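Local coordinates for protein putative LacI-family transcriptional regulator (Bacteroides fragilis, PDB 3GBV) that probably regulates transcription as a LacI-family regulator, with a periplasmic-binding-protein-like domain that presumably senses a small effector, at residues Lys8-Ala12 / Leu265-Ile270; Leu110-Asn116 / Cys277-Ile283; Leu175-Leu179 / Met190-Phe194. One frame throughout, in Å; residues are numbered along the deposited sequence.

Contact 1 of 3, residues Lys8-Ala12 / Leu265-Ile270; sequences KYTFA and LCDHLI
Phe11 takes three side chains of helix 254-270 around its ring. Leu265 lies over one face, its CB 4.0 Å from the centroid of the Phe11 ring and 17° off the normal, while its CD1 continues along the same ring toward CG. At the rim, close to the ring plane, Leu269 CD1 meets Phe11 CE1 at 3.5 Å, and Cys266 SG comes within 3.6 Å of Phe11 CE2, a sulfur-aromatic contact at the edge. With CG anti to its carbonyl carbon (chi1 -56°), Phe11 sends its ring across to the helix. This is the sheet-helix layer of the N-terminal Rossmann-like subdomain of a periplasmic-binding-protein fold: strand 9-16 lies between strands 43-50 and 72-75, and segment 265-270 of the subdomain's last helix runs at 134° to strand residues 9-12. One helical turn beyond Cys266, Ile270 lays CG1 over a face of the Tyr9 ring, 3.7 Å from the centroid, a CH-pi contact placed off-centre toward the rim. Its CG1 is anti to the carbonyl carbon, and the extended chain beyond it carries CD1 along the same ring to Tyr9 CD2, 3.6 Å away. Cys266 also touches Ile43 of the neighbouring strand, and Leu269 reaches Pro96.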
loop_
_atom_site.group_PDB
_atom_site.type_symbol
_atom_site.label_atom_id
_atom_site.label_comp_id
_atom_site.label_asym_id
_atom_site.label_seq_id
_atom_site.Cartn_x
_atom_site.Cartn_y
_atom_site.Cartn_z
ATOM N N LYS A 8 -24.350 -26.727 -12.423
ATOM C CA LYS A 8 -23.364 -25.657 -12.295
ATOM C C LYS A 8 -22.699 -25.646 -10.922
ATOM O O LYS A 8 -23.077 -26.398 -10.023
ATOM C CB LYS A 8 -24.019 -24.293 -12.543
ATOM C CG LYS A 8 -25.087 -23.913 -11.520
ATOM C CD LYS A 8 -25.545 -22.465 -11.703
ATOM C CE LYS A 8 -26.525 -22.012 -10.614
ATOM N NZ LYS A 8 -27.889 -22.604 -10.749
ATOM N N TYR A 9 -21.693 -24.791 -10.776
ATOM C CA TYR A 9 -20.992 -24.647 -9.508
ATOM C C TYR A 9 -21.610 -23.454 -8.797
ATOM O O TYR A 9 -21.754 -22.378 -9.385
ATOM C CB TYR A 9 -19.500 -24.400 -9.736
ATOM C CG TYR A 9 -18.706 -25.654 -10.005
ATOM C CD1 TYR A 9 -18.513 -26.611 -9.007
ATOM C CD2 TYR A 9 -18.144 -25.884 -11.258
ATOM C CE1 TYR A 9 -17.774 -27.776 -9.258
ATOM C CE2 TYR A 9 -17.410 -27.037 -11.522
ATOM C CZ TYR A 9 -17.226 -27.979 -10.523
ATOM O OH TYR A 9 -16.500 -29.121 -10.799
ATOM N N THR A 10 -21.982 -23.651 -7.538
ATOM C CA THR A 10 -22.604 -22.590 -6.757
ATOM C C THR A 10 -21.846 -22.312 -5.464
ATOM O O THR A 10 -21.689 -23.198 -4.627
ATOM C CB THR A 10 -24.070 -22.955 -6.420
ATOM O OG1 THR A 10 -24.771 -23.259 -7.634
ATOM C CG2 THR A 10 -24.768 -21.791 -5.728
ATOM N N PHE A 11 -21.368 -21.080 -5.316
ATOM C CA PHE A 11 -20.632 -20.684 -4.122
ATOM C C PHE A 11 -21.486 -19.717 -3.325
ATOM O O PHE A 11 -21.787 -18.620 -3.791
ATOM C CB PHE A 11 -19.311 -20.002 -4.488
ATOM C CG PHE A 11 -18.412 -20.834 -5.363
ATOM C CD1 PHE A 11 -18.157 -22.171 -5.060
ATOM C CD2 PHE A 11 -17.795 -20.266 -6.474
ATOM C CE1 PHE A 11 -17.297 -22.928 -5.852
ATOM C CE2 PHE A 11 -16.935 -21.011 -7.271
ATOM C CZ PHE A 11 -16.684 -22.349 -6.960
ATOM N N ALA A 12 -21.886 -20.127 -2.127
ATOM C CA ALA A 12 -22.712 -19.267 -1.287
ATOM C C ALA A 12 -21.825 -18.312 -0.489
ATOM O O ALA A 12 -20.932 -18.748 0.238
ATOM C CB ALA A 12 -23.562 -20.120 -0.345
ATOM N N LEU A 265 -11.893 -21.275 -3.978
ATOM C CA LEU A 265 -12.929 -22.292 -4.062
ATOM C C LEU A 265 -12.890 -22.979 -5.425
ATOM O O LEU A 265 -13.062 -24.195 -5.520
ATOM C CB LEU A 265 -14.308 -21.666 -3.831
ATOM C CG LEU A 265 -14.579 -21.243 -2.389
ATOM C CD1 LEU A 265 -15.949 -20.566 -2.272
ATOM C CD2 LEU A 265 -14.520 -22.473 -1.499
ATOM N N CYS A 266 -12.661 -22.194 -6.472
ATOM C CA CYS A 266 -12.600 -22.729 -7.824
ATOM C C CYS A 266 -11.465 -23.725 -7.976
ATOM O O CYS A 266 -11.692 -24.873 -8.342
ATOM C CB CYS A 266 -12.423 -21.607 -8.854
ATOM S SG CYS A 266 -13.912 -20.633 -9.161
ATOM N N ASP A 267 -10.242 -23.311 -7.681
ATOM C CA ASP A 267 -9.147 -24.244 -7.865
ATOM C C ASP A 267 -9.103 -25.390 -6.862
ATOM O O ASP A 267 -8.346 -26.339 -7.041
ATOM C CB ASP A 267 -7.802 -23.503 -7.944
ATOM C CG ASP A 267 -7.625 -22.493 -6.854
ATOM O OD1 ASP A 267 -6.694 -21.662 -6.971
ATOM O OD2 ASP A 267 -8.410 -22.536 -5.882
ATOM N N HIS A 268 -9.926 -25.324 -5.823
ATOM C CA HIS A 268 -9.965 -26.409 -4.854
ATOM C C HIS A 268 -10.991 -27.439 -5.298
ATOM O O HIS A 268 -10.721 -28.639 -5.312
ATOM C CB HIS A 268 -10.349 -25.902 -3.467
ATOM C CG HIS A 268 -10.591 -26.996 -2.474
ATOM N ND1 HIS A 268 -9.600 -27.864 -2.068
ATOM C CD2 HIS A 268 -11.712 -27.370 -1.813
ATOM C CE1 HIS A 268 -10.099 -28.725 -1.198
ATOM N NE2 HIS A 268 -11.378 -28.447 -1.027
ATOM N N LEU A 269 -12.174 -26.955 -5.660
ATOM C CA LEU A 269 -13.272 -27.810 -6.092
ATOM C C LEU A 269 -13.174 -28.187 -7.562
ATOM O O LEU A 269 -13.369 -29.344 -7.922
ATOM C CB LEU A 269 -14.609 -27.107 -5.828
ATOM C CG LEU A 269 -14.926 -26.820 -4.354
ATOM C CD1 LEU A 269 -16.032 -25.772 -4.239
ATOM C CD2 LEU A 269 -15.325 -28.112 -3.659
ATOM N N ILE A 270 -12.860 -27.207 -8.405
ATOM C CA ILE A 270 -12.757 -27.433 -9.843
ATOM C C ILE A 270 -11.381 -27.914 -10.301
ATOM O O ILE A 270 -11.263 -28.974 -10.906
ATOM C CB ILE A 270 -13.118 -26.149 -10.634
ATOM C CG1 ILE A 270 -14.471 -25.604 -10.158
ATOM C CG2 ILE A 270 -13.178 -26.460 -12.128
ATOM C CD1 ILE A 270 -14.902 -24.312 -10.841
#

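Contact 2 of 3, residues Leu110-Asn116 / Cys277-Ile283; sequences LAFFGQN and CTNYMPI
Strands 111-114 and 278-280 run parallel, 8° apart, with hydrogen bonds alternating from Phe112 N to Cys277 O, Asn279 N to Phe112 O, Gly114 N to Asn279 O and Met281 N to Gly114 O. In the parallel sheet of the N-terminal subdomain of this periplasmic-binding-protein fold, 278-280 is an edge strand and 111-114 the strand next to it; beyond Met281 the chain goes on to strand 284-286 of the other subdomain's sheet. Asn279 ties backbone and side chain together: its ND2 also donates to Phe112 O (3.1 Å), from above the carbonyl plane and from the face opposite to its own backbone N, so this oxygen is gripped twice. ND2 has a second acceptor in Ala276 O. The amide so held stacks on the Phe113 ring, planes 12° apart and side chains pointing the same way, with Asn279 CB 3.3 Å from Phe113 CD1. Thr264 and Asn260 of helix 254-270 also touch this ring. The other side of the sheet carries Phe112 and Tyr280; Phe112 CE2 lies 4.0 Å from Tyr280 CE1, the two side chains crossing at a slant. Asn116 puts CB over a face of the Tyr280 ring, 3.9 Å from the centroid, while its OD1 caps Gln119 N at the start of helix 117-131. A water bridges Asn116 N and Met281 O. Gln115 turns its OE1 to Ser120, and its NE2 donates to Pro282 O at 3.0 Å, with that oxygen close to the amide plane and an N-H...O angle of 162°.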
loop_
_atom_site.group_PDB
_atom_site.type_symbol
_atom_site.label_atom_id
_atom_site.label_comp_id
_atom_site.label_asym_id
_atom_site.label_seq_id
_atom_site.Cartn_x
_atom_site.Cartn_y
_atom_site.Cartn_z
ATOM N N LEU A 110 -11.231 -23.822 5.331
ATOM C CA LEU A 110 -10.373 -24.350 4.288
ATOM C C LEU A 110 -9.300 -23.300 4.062
ATOM O O LEU A 110 -8.132 -23.631 3.852
ATOM C CB LEU A 110 -11.157 -24.549 2.992
ATOM C CG LEU A 110 -10.314 -24.690 1.716
ATOM C CD1 LEU A 110 -9.554 -26.015 1.719
ATOM C CD2 LEU A 110 -11.229 -24.608 0.510
ATOM N N ALA A 111 -9.716 -22.033 4.122
ATOM C CA ALA A 111 -8.817 -20.900 3.916
ATOM C C ALA A 111 -9.357 -19.609 4.545
ATOM O O ALA A 111 -10.568 -19.450 4.735
ATOM C CB ALA A 111 -8.583 -20.694 2.431
ATOM N N PHE A 112 -8.443 -18.693 4.856
ATOM C CA PHE A 112 -8.781 -17.414 5.471
ATOM C C PHE A 112 -8.101 -16.278 4.736
ATOM O O PHE A 112 -6.936 -16.380 4.353
ATOM C CB PHE A 112 -8.334 -17.379 6.938
ATOM C CG PHE A 112 -8.369 -15.998 7.560
ATOM C CD1 PHE A 112 -9.577 -15.398 7.896
ATOM C CD2 PHE A 112 -7.188 -15.298 7.798
ATOM C CE1 PHE A 112 -9.610 -14.118 8.462
ATOM C CE2 PHE A 112 -7.208 -14.020 8.366
ATOM C CZ PHE A 112 -8.419 -13.431 8.696
ATOM N N PHE A 113 -8.849 -15.197 4.549
ATOM C CA PHE A 113 -8.357 -14.004 3.878
ATOM C C PHE A 113 -8.734 -12.834 4.762
ATOM O O PHE A 113 -9.923 -12.584 5.016
ATOM C CB PHE A 113 -9.004 -13.837 2.498
ATOM C CG PHE A 113 -8.552 -14.852 1.491
ATOM C CD1 PHE A 113 -7.379 -14.662 0.777
ATOM C CD2 PHE A 113 -9.283 -16.019 1.280
ATOM C CE1 PHE A 113 -6.934 -15.618 -0.127
ATOM C CE2 PHE A 113 -8.846 -16.980 0.378
ATOM C CZ PHE A 113 -7.670 -16.779 -0.326
ATOM N N GLY A 114 -7.712 -12.132 5.234
ATOM C CA GLY A 114 -7.916 -10.988 6.098
ATOM C C GLY A 114 -6.584 -10.559 6.680
ATOM O O GLY A 114 -5.545 -11.174 6.413
ATOM N N GLN A 115 -6.593 -9.502 7.476
ATOM C CA GLN A 115 -5.357 -9.041 8.067
ATOM C C GLN A 115 -4.994 -9.850 9.289
ATOM O O GLN A 115 -5.829 -10.542 9.877
ATOM C CB GLN A 115 -5.453 -7.578 8.506
ATOM C CG GLN A 115 -5.665 -6.565 7.408
ATOM C CD GLN A 115 -5.493 -5.148 7.912
ATOM O OE1 GLN A 115 -5.916 -4.812 9.021
ATOM N NE2 GLN A 115 -4.882 -4.305 7.096
ATOM N N ASN A 116 -3.721 -9.781 9.639
ATOM C CA ASN A 116 -3.245 -10.407 10.842
ATOM C C ASN A 116 -3.662 -9.298 11.829
ATOM O O ASN A 116 -2.958 -8.287 11.990
ATOM C CB ASN A 116 -1.728 -10.545 10.802
ATOM C CG ASN A 116 -1.165 -10.987 12.130
ATOM O OD1 ASN A 116 -1.453 -10.389 13.167
ATOM N ND2 ASN A 116 -0.358 -12.041 12.109
ATOM N N CYS A 277 -4.104 -22.205 3.854
ATOM C CA CYS A 277 -5.191 -21.872 4.756
ATOM C C CYS A 277 -5.160 -20.403 5.175
ATOM O O CYS A 277 -6.179 -19.726 5.119
ATOM C CB CYS A 277 -5.151 -22.757 6.001
ATOM S SG CYS A 277 -6.605 -22.534 7.057
ATOM N N THR A 278 -3.996 -19.911 5.587
ATOM C CA THR A 278 -3.892 -18.522 6.017
ATOM C C THR A 278 -3.333 -17.596 4.944
ATOM O O THR A 278 -2.230 -17.796 4.436
ATOM C CB THR A 278 -3.016 -18.387 7.275
ATOM O OG1 THR A 278 -1.679 -18.806 6.971
ATOM C CG2 THR A 278 -3.578 -19.242 8.402
ATOM N N ASN A 279 -4.122 -16.580 4.612
ATOM C CA ASN A 279 -3.749 -15.585 3.620
ATOM C C ASN A 279 -3.906 -14.214 4.269
ATOM O O ASN A 279 -4.975 -13.595 4.214
ATOM C CB ASN A 279 -4.653 -15.719 2.403
ATOM C CG ASN A 279 -4.535 -17.077 1.761
ATOM O OD1 ASN A 279 -3.661 -17.304 0.925
ATOM N ND2 ASN A 279 -5.392 -18.007 2.175
ATOM N N TYR A 280 -2.838 -13.770 4.920
ATOM C CA TYR A 280 -2.840 -12.488 5.589
ATOM C C TYR A 280 -2.714 -11.377 4.562
ATOM O O TYR A 280 -1.768 -11.338 3.784
ATOM C CB TYR A 280 -1.698 -12.424 6.616
ATOM C CG TYR A 280 -1.965 -13.237 7.872
ATOM C CD1 TYR A 280 -3.167 -13.101 8.570
ATOM C CD2 TYR A 280 -1.003 -14.114 8.379
ATOM C CE1 TYR A 280 -3.407 -13.811 9.741
ATOM C CE2 TYR A 280 -1.228 -14.834 9.554
ATOM C CZ TYR A 280 -2.430 -14.676 10.230
ATOM O OH TYR A 280 -2.650 -15.365 11.401
HETATM N N MSE A 281 -3.697 -10.488 4.549
HETATM C CA MSE A 281 -3.717 -9.366 3.614
HETATM C C MSE A 281 -2.781 -8.262 4.104
HETATM O O MSE A 281 -2.419 -8.226 5.276
HETATM C CB MSE A 281 -5.145 -8.831 3.487
HETATM C CG MSE A 281 -6.144 -9.902 3.051
HETATM SE SE MSE A 281 -5.558 -10.587 1.288
HETATM C CE MSE A 281 -5.929 -9.102 0.063
ATOM N N PRO A 282 -2.381 -7.346 3.214
ATOM C CA PRO A 282 -1.480 -6.265 3.626
ATOM C C PRO A 282 -2.105 -5.233 4.559
ATOM O O PRO A 282 -3.329 -5.098 4.631
ATOM C CB PRO A 282 -1.048 -5.650 2.296
ATOM C CG PRO A 282 -2.245 -5.848 1.439
ATOM C CD PRO A 282 -2.688 -7.255 1.776
ATOM N N ILE A 283 -1.240 -4.525 5.284
ATOM C CA ILE A 283 -1.642 -3.472 6.215
ATOM C C ILE A 283 -1.187 -2.163 5.551
ATOM O O ILE A 283 -0.134 -1.610 5.878
ATOM C CB ILE A 283 -0.940 -3.706 7.582
ATOM C CG1 ILE A 283 -1.410 -5.052 8.161
ATOM C CG2 ILE A 283 -1.218 -2.563 8.544
ATOM C CD1 ILE A 283 -0.513 -5.592 9.250
HETATM O O HOH W 1 -2.027 -8.648 7.754
#

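Contact 3 of 3, residues Leu175-Leu179 / Met190-Phe194; sequences LELNL and MLDDF
Leu177 meets three side chains of helix 187-197 with its two methyls. CD2 of Leu177 presses against Leu191 CD1 at 3.5 Å, tighter than usual for two carbons, and also touches Phe194 CB at 3.9 Å; its CD1 meets Met190 CE at 3.6 Å. With CG anti to the backbone N (chi1 175°), both methyls of Leu177 face the helix. Farther along the strand, Leu179 CD2 touches both Met190 CB, again at 3.5 Å, and Leu191 CD2 at 3.7 Å. Selenomethionine Met190, bent at chi2 and chi3, curls its end toward the strand. At the other end Leu175 CD1 approaches Phe194 CE1 obliquely, 4.0 Å away. The strand and this helix are consecutive elements of the alpha/beta C-terminal subdomain, residues 175-179 and 190-194 running nearly antiparallel at 158°. Within the sheet, backbone bonds to Ile140 and Arg142 of the adjacent strand 137-144 hold this edge strand. Ile214 of helix 212-220 touches both Leu179 and Leu191, and Val139 lies against Phe194. On the strand's other face, Glu176 pairs with Arg142 and Arg162, and Asn178 OD1 bonds to Arg142. With no hydrogen bond between the two segments, their mutual fit rests on the shape and burial of apolar groups.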
loop_
_atom_site.group_PDB
_atom_site.type_symbol
_atom_site.label_atom_id
_atom_site.label_comp_id
_atom_site.label_asym_id
_atom_site.label_seq_id
_atom_site.Cartn_x
_atom_site.Cartn_y
_atom_site.Cartn_z
ATOM N N LEU A 175 -8.251 5.891 26.898
ATOM C CA LEU A 175 -9.674 6.098 27.127
ATOM C C LEU A 175 -10.487 5.293 26.111
ATOM O O LEU A 175 -9.973 4.863 25.073
ATOM C CB LEU A 175 -10.014 7.587 26.998
ATOM C CG LEU A 175 -9.292 8.574 27.927
ATOM C CD1 LEU A 175 -9.694 10.000 27.568
ATOM C CD2 LEU A 175 -9.632 8.280 29.390
ATOM N N GLU A 176 -11.761 5.096 26.414
ATOM C CA GLU A 176 -12.639 4.344 25.536
ATOM C C GLU A 176 -13.992 5.037 25.456
ATOM O O GLU A 176 -14.487 5.557 26.451
ATOM C CB GLU A 176 -12.833 2.928 26.079
ATOM C CG GLU A 176 -11.561 2.115 26.191
ATOM C CD GLU A 176 -11.733 0.892 27.078
ATOM O OE1 GLU A 176 -11.759 1.069 28.315
ATOM O OE2 GLU A 176 -11.848 -0.238 26.546
ATOM N N LEU A 177 -14.576 5.063 24.266
ATOM C CA LEU A 177 -15.885 5.659 24.084
ATOM C C LEU A 177 -16.692 4.679 23.264
ATOM O O LEU A 177 -16.353 4.396 22.114
ATOM C CB LEU A 177 -15.799 6.994 23.344
ATOM C CG LEU A 177 -17.183 7.582 23.039
ATOM C CD1 LEU A 177 -17.902 7.920 24.339
ATOM C CD2 LEU A 177 -17.041 8.819 22.183
ATOM N N ASN A 178 -17.753 4.151 23.859
ATOM C CA ASN A 178 -18.595 3.194 23.166
ATOM C C ASN A 178 -19.875 3.830 22.676
ATOM O O ASN A 178 -20.662 4.351 23.466
ATOM C CB ASN A 178 -18.946 2.019 24.082
ATOM C CG ASN A 178 -17.738 1.217 24.479
ATOM O OD1 ASN A 178 -17.072 0.628 23.634
ATOM N ND2 ASN A 178 -17.439 1.193 25.766
ATOM N N LEU A 179 -20.068 3.798 21.364
ATOM C CA LEU A 179 -21.281 4.320 20.764
ATOM C C LEU A 179 -22.208 3.107 20.689
ATOM O O LEU A 179 -21.744 1.966 20.712
ATOM C CB LEU A 179 -20.989 4.865 19.363
ATOM C CG LEU A 179 -19.911 5.955 19.280
ATOM C CD1 LEU A 179 -19.620 6.284 17.820
ATOM C CD2 LEU A 179 -20.364 7.198 20.037
HETATM N N MSE A 190 -23.156 11.128 22.485
HETATM C CA MSE A 190 -22.086 10.415 23.190
HETATM C C MSE A 190 -20.798 11.232 23.045
HETATM O O MSE A 190 -20.061 11.426 24.009
HETATM C CB MSE A 190 -21.843 9.032 22.572
HETATM C CG MSE A 190 -23.002 8.030 22.686
HETATM SE SE MSE A 190 -23.140 7.233 24.505
HETATM C CE MSE A 190 -21.244 6.883 24.943
ATOM N N LEU A 191 -20.531 11.697 21.825
ATOM C CA LEU A 191 -19.329 12.479 21.558
ATOM C C LEU A 191 -19.295 13.787 22.349
ATOM O O LEU A 191 -18.264 14.134 22.924
ATOM C CB LEU A 191 -19.187 12.776 20.058
ATOM C CG LEU A 191 -18.600 11.740 19.079
ATOM C CD1 LEU A 191 -17.317 11.158 19.651
ATOM C CD2 LEU A 191 -19.587 10.643 18.805
ATOM N N ASP A 192 -20.412 14.512 22.388
ATOM C CA ASP A 192 -20.455 15.772 23.135
ATOM C C ASP A 192 -20.041 15.562 24.586
ATOM O O ASP A 192 -19.201 16.292 25.109
ATOM C CB ASP A 192 -21.852 16.402 23.106
ATOM C CG ASP A 192 -22.236 16.916 21.731
ATOM O OD1 ASP A 192 -21.354 17.448 21.025
ATOM O OD2 ASP A 192 -23.425 16.802 21.361
ATOM N N ASP A 193 -20.629 14.564 25.239
ATOM C CA ASP A 193 -20.288 14.297 26.628
ATOM C C ASP A 193 -18.814 13.940 26.767
ATOM O O ASP A 193 -18.128 14.464 27.640
ATOM C CB ASP A 193 -21.164 13.171 27.200
ATOM C CG ASP A 193 -22.629 13.586 27.359
ATOM O OD1 ASP A 193 -22.880 14.710 27.847
ATOM O OD2 ASP A 193 -23.533 12.794 27.009
ATOM N N PHE A 194 -18.318 13.067 25.890
ATOM C CA PHE A 194 -16.918 12.656 25.945
ATOM C C PHE A 194 -15.953 13.826 25.808
ATOM O O PHE A 194 -15.066 14.007 26.638
ATOM C CB PHE A 194 -16.606 11.625 24.848
ATOM C CG PHE A 194 -15.143 11.276 24.751
ATOM C CD1 PHE A 194 -14.566 10.394 25.657
ATOM C CD2 PHE A 194 -14.329 11.884 23.796
ATOM C CE1 PHE A 194 -13.196 10.127 25.620
ATOM C CE2 PHE A 194 -12.958 11.624 23.751
ATOM C CZ PHE A 194 -12.390 10.745 24.664
#

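How the contacts relate
Contacts 1 and 2 belong to the same parallel sheet of the N-terminal subdomain; contact 3 lies in the other subdomain, its centre about 45 Å from that of contact 1 and about 32 Å from that of contact 2. All three are partly buried. Contact 2 is the most central, though it includes one exposed residue, Thr278; contacts 1 and 3 are peripheral, on opposite sides of the chain's centre. Both lay a helix on a strand without a hydrogen bond, one round the faces and edges of two aromatic rings, the other mainly through leucine methyls. Contact 2 instead joins two strands by backbone and amide bonds. Helix 254-270 leads on to strand 278-280, and His268 packs on Leu110, linking contacts 1 and 2.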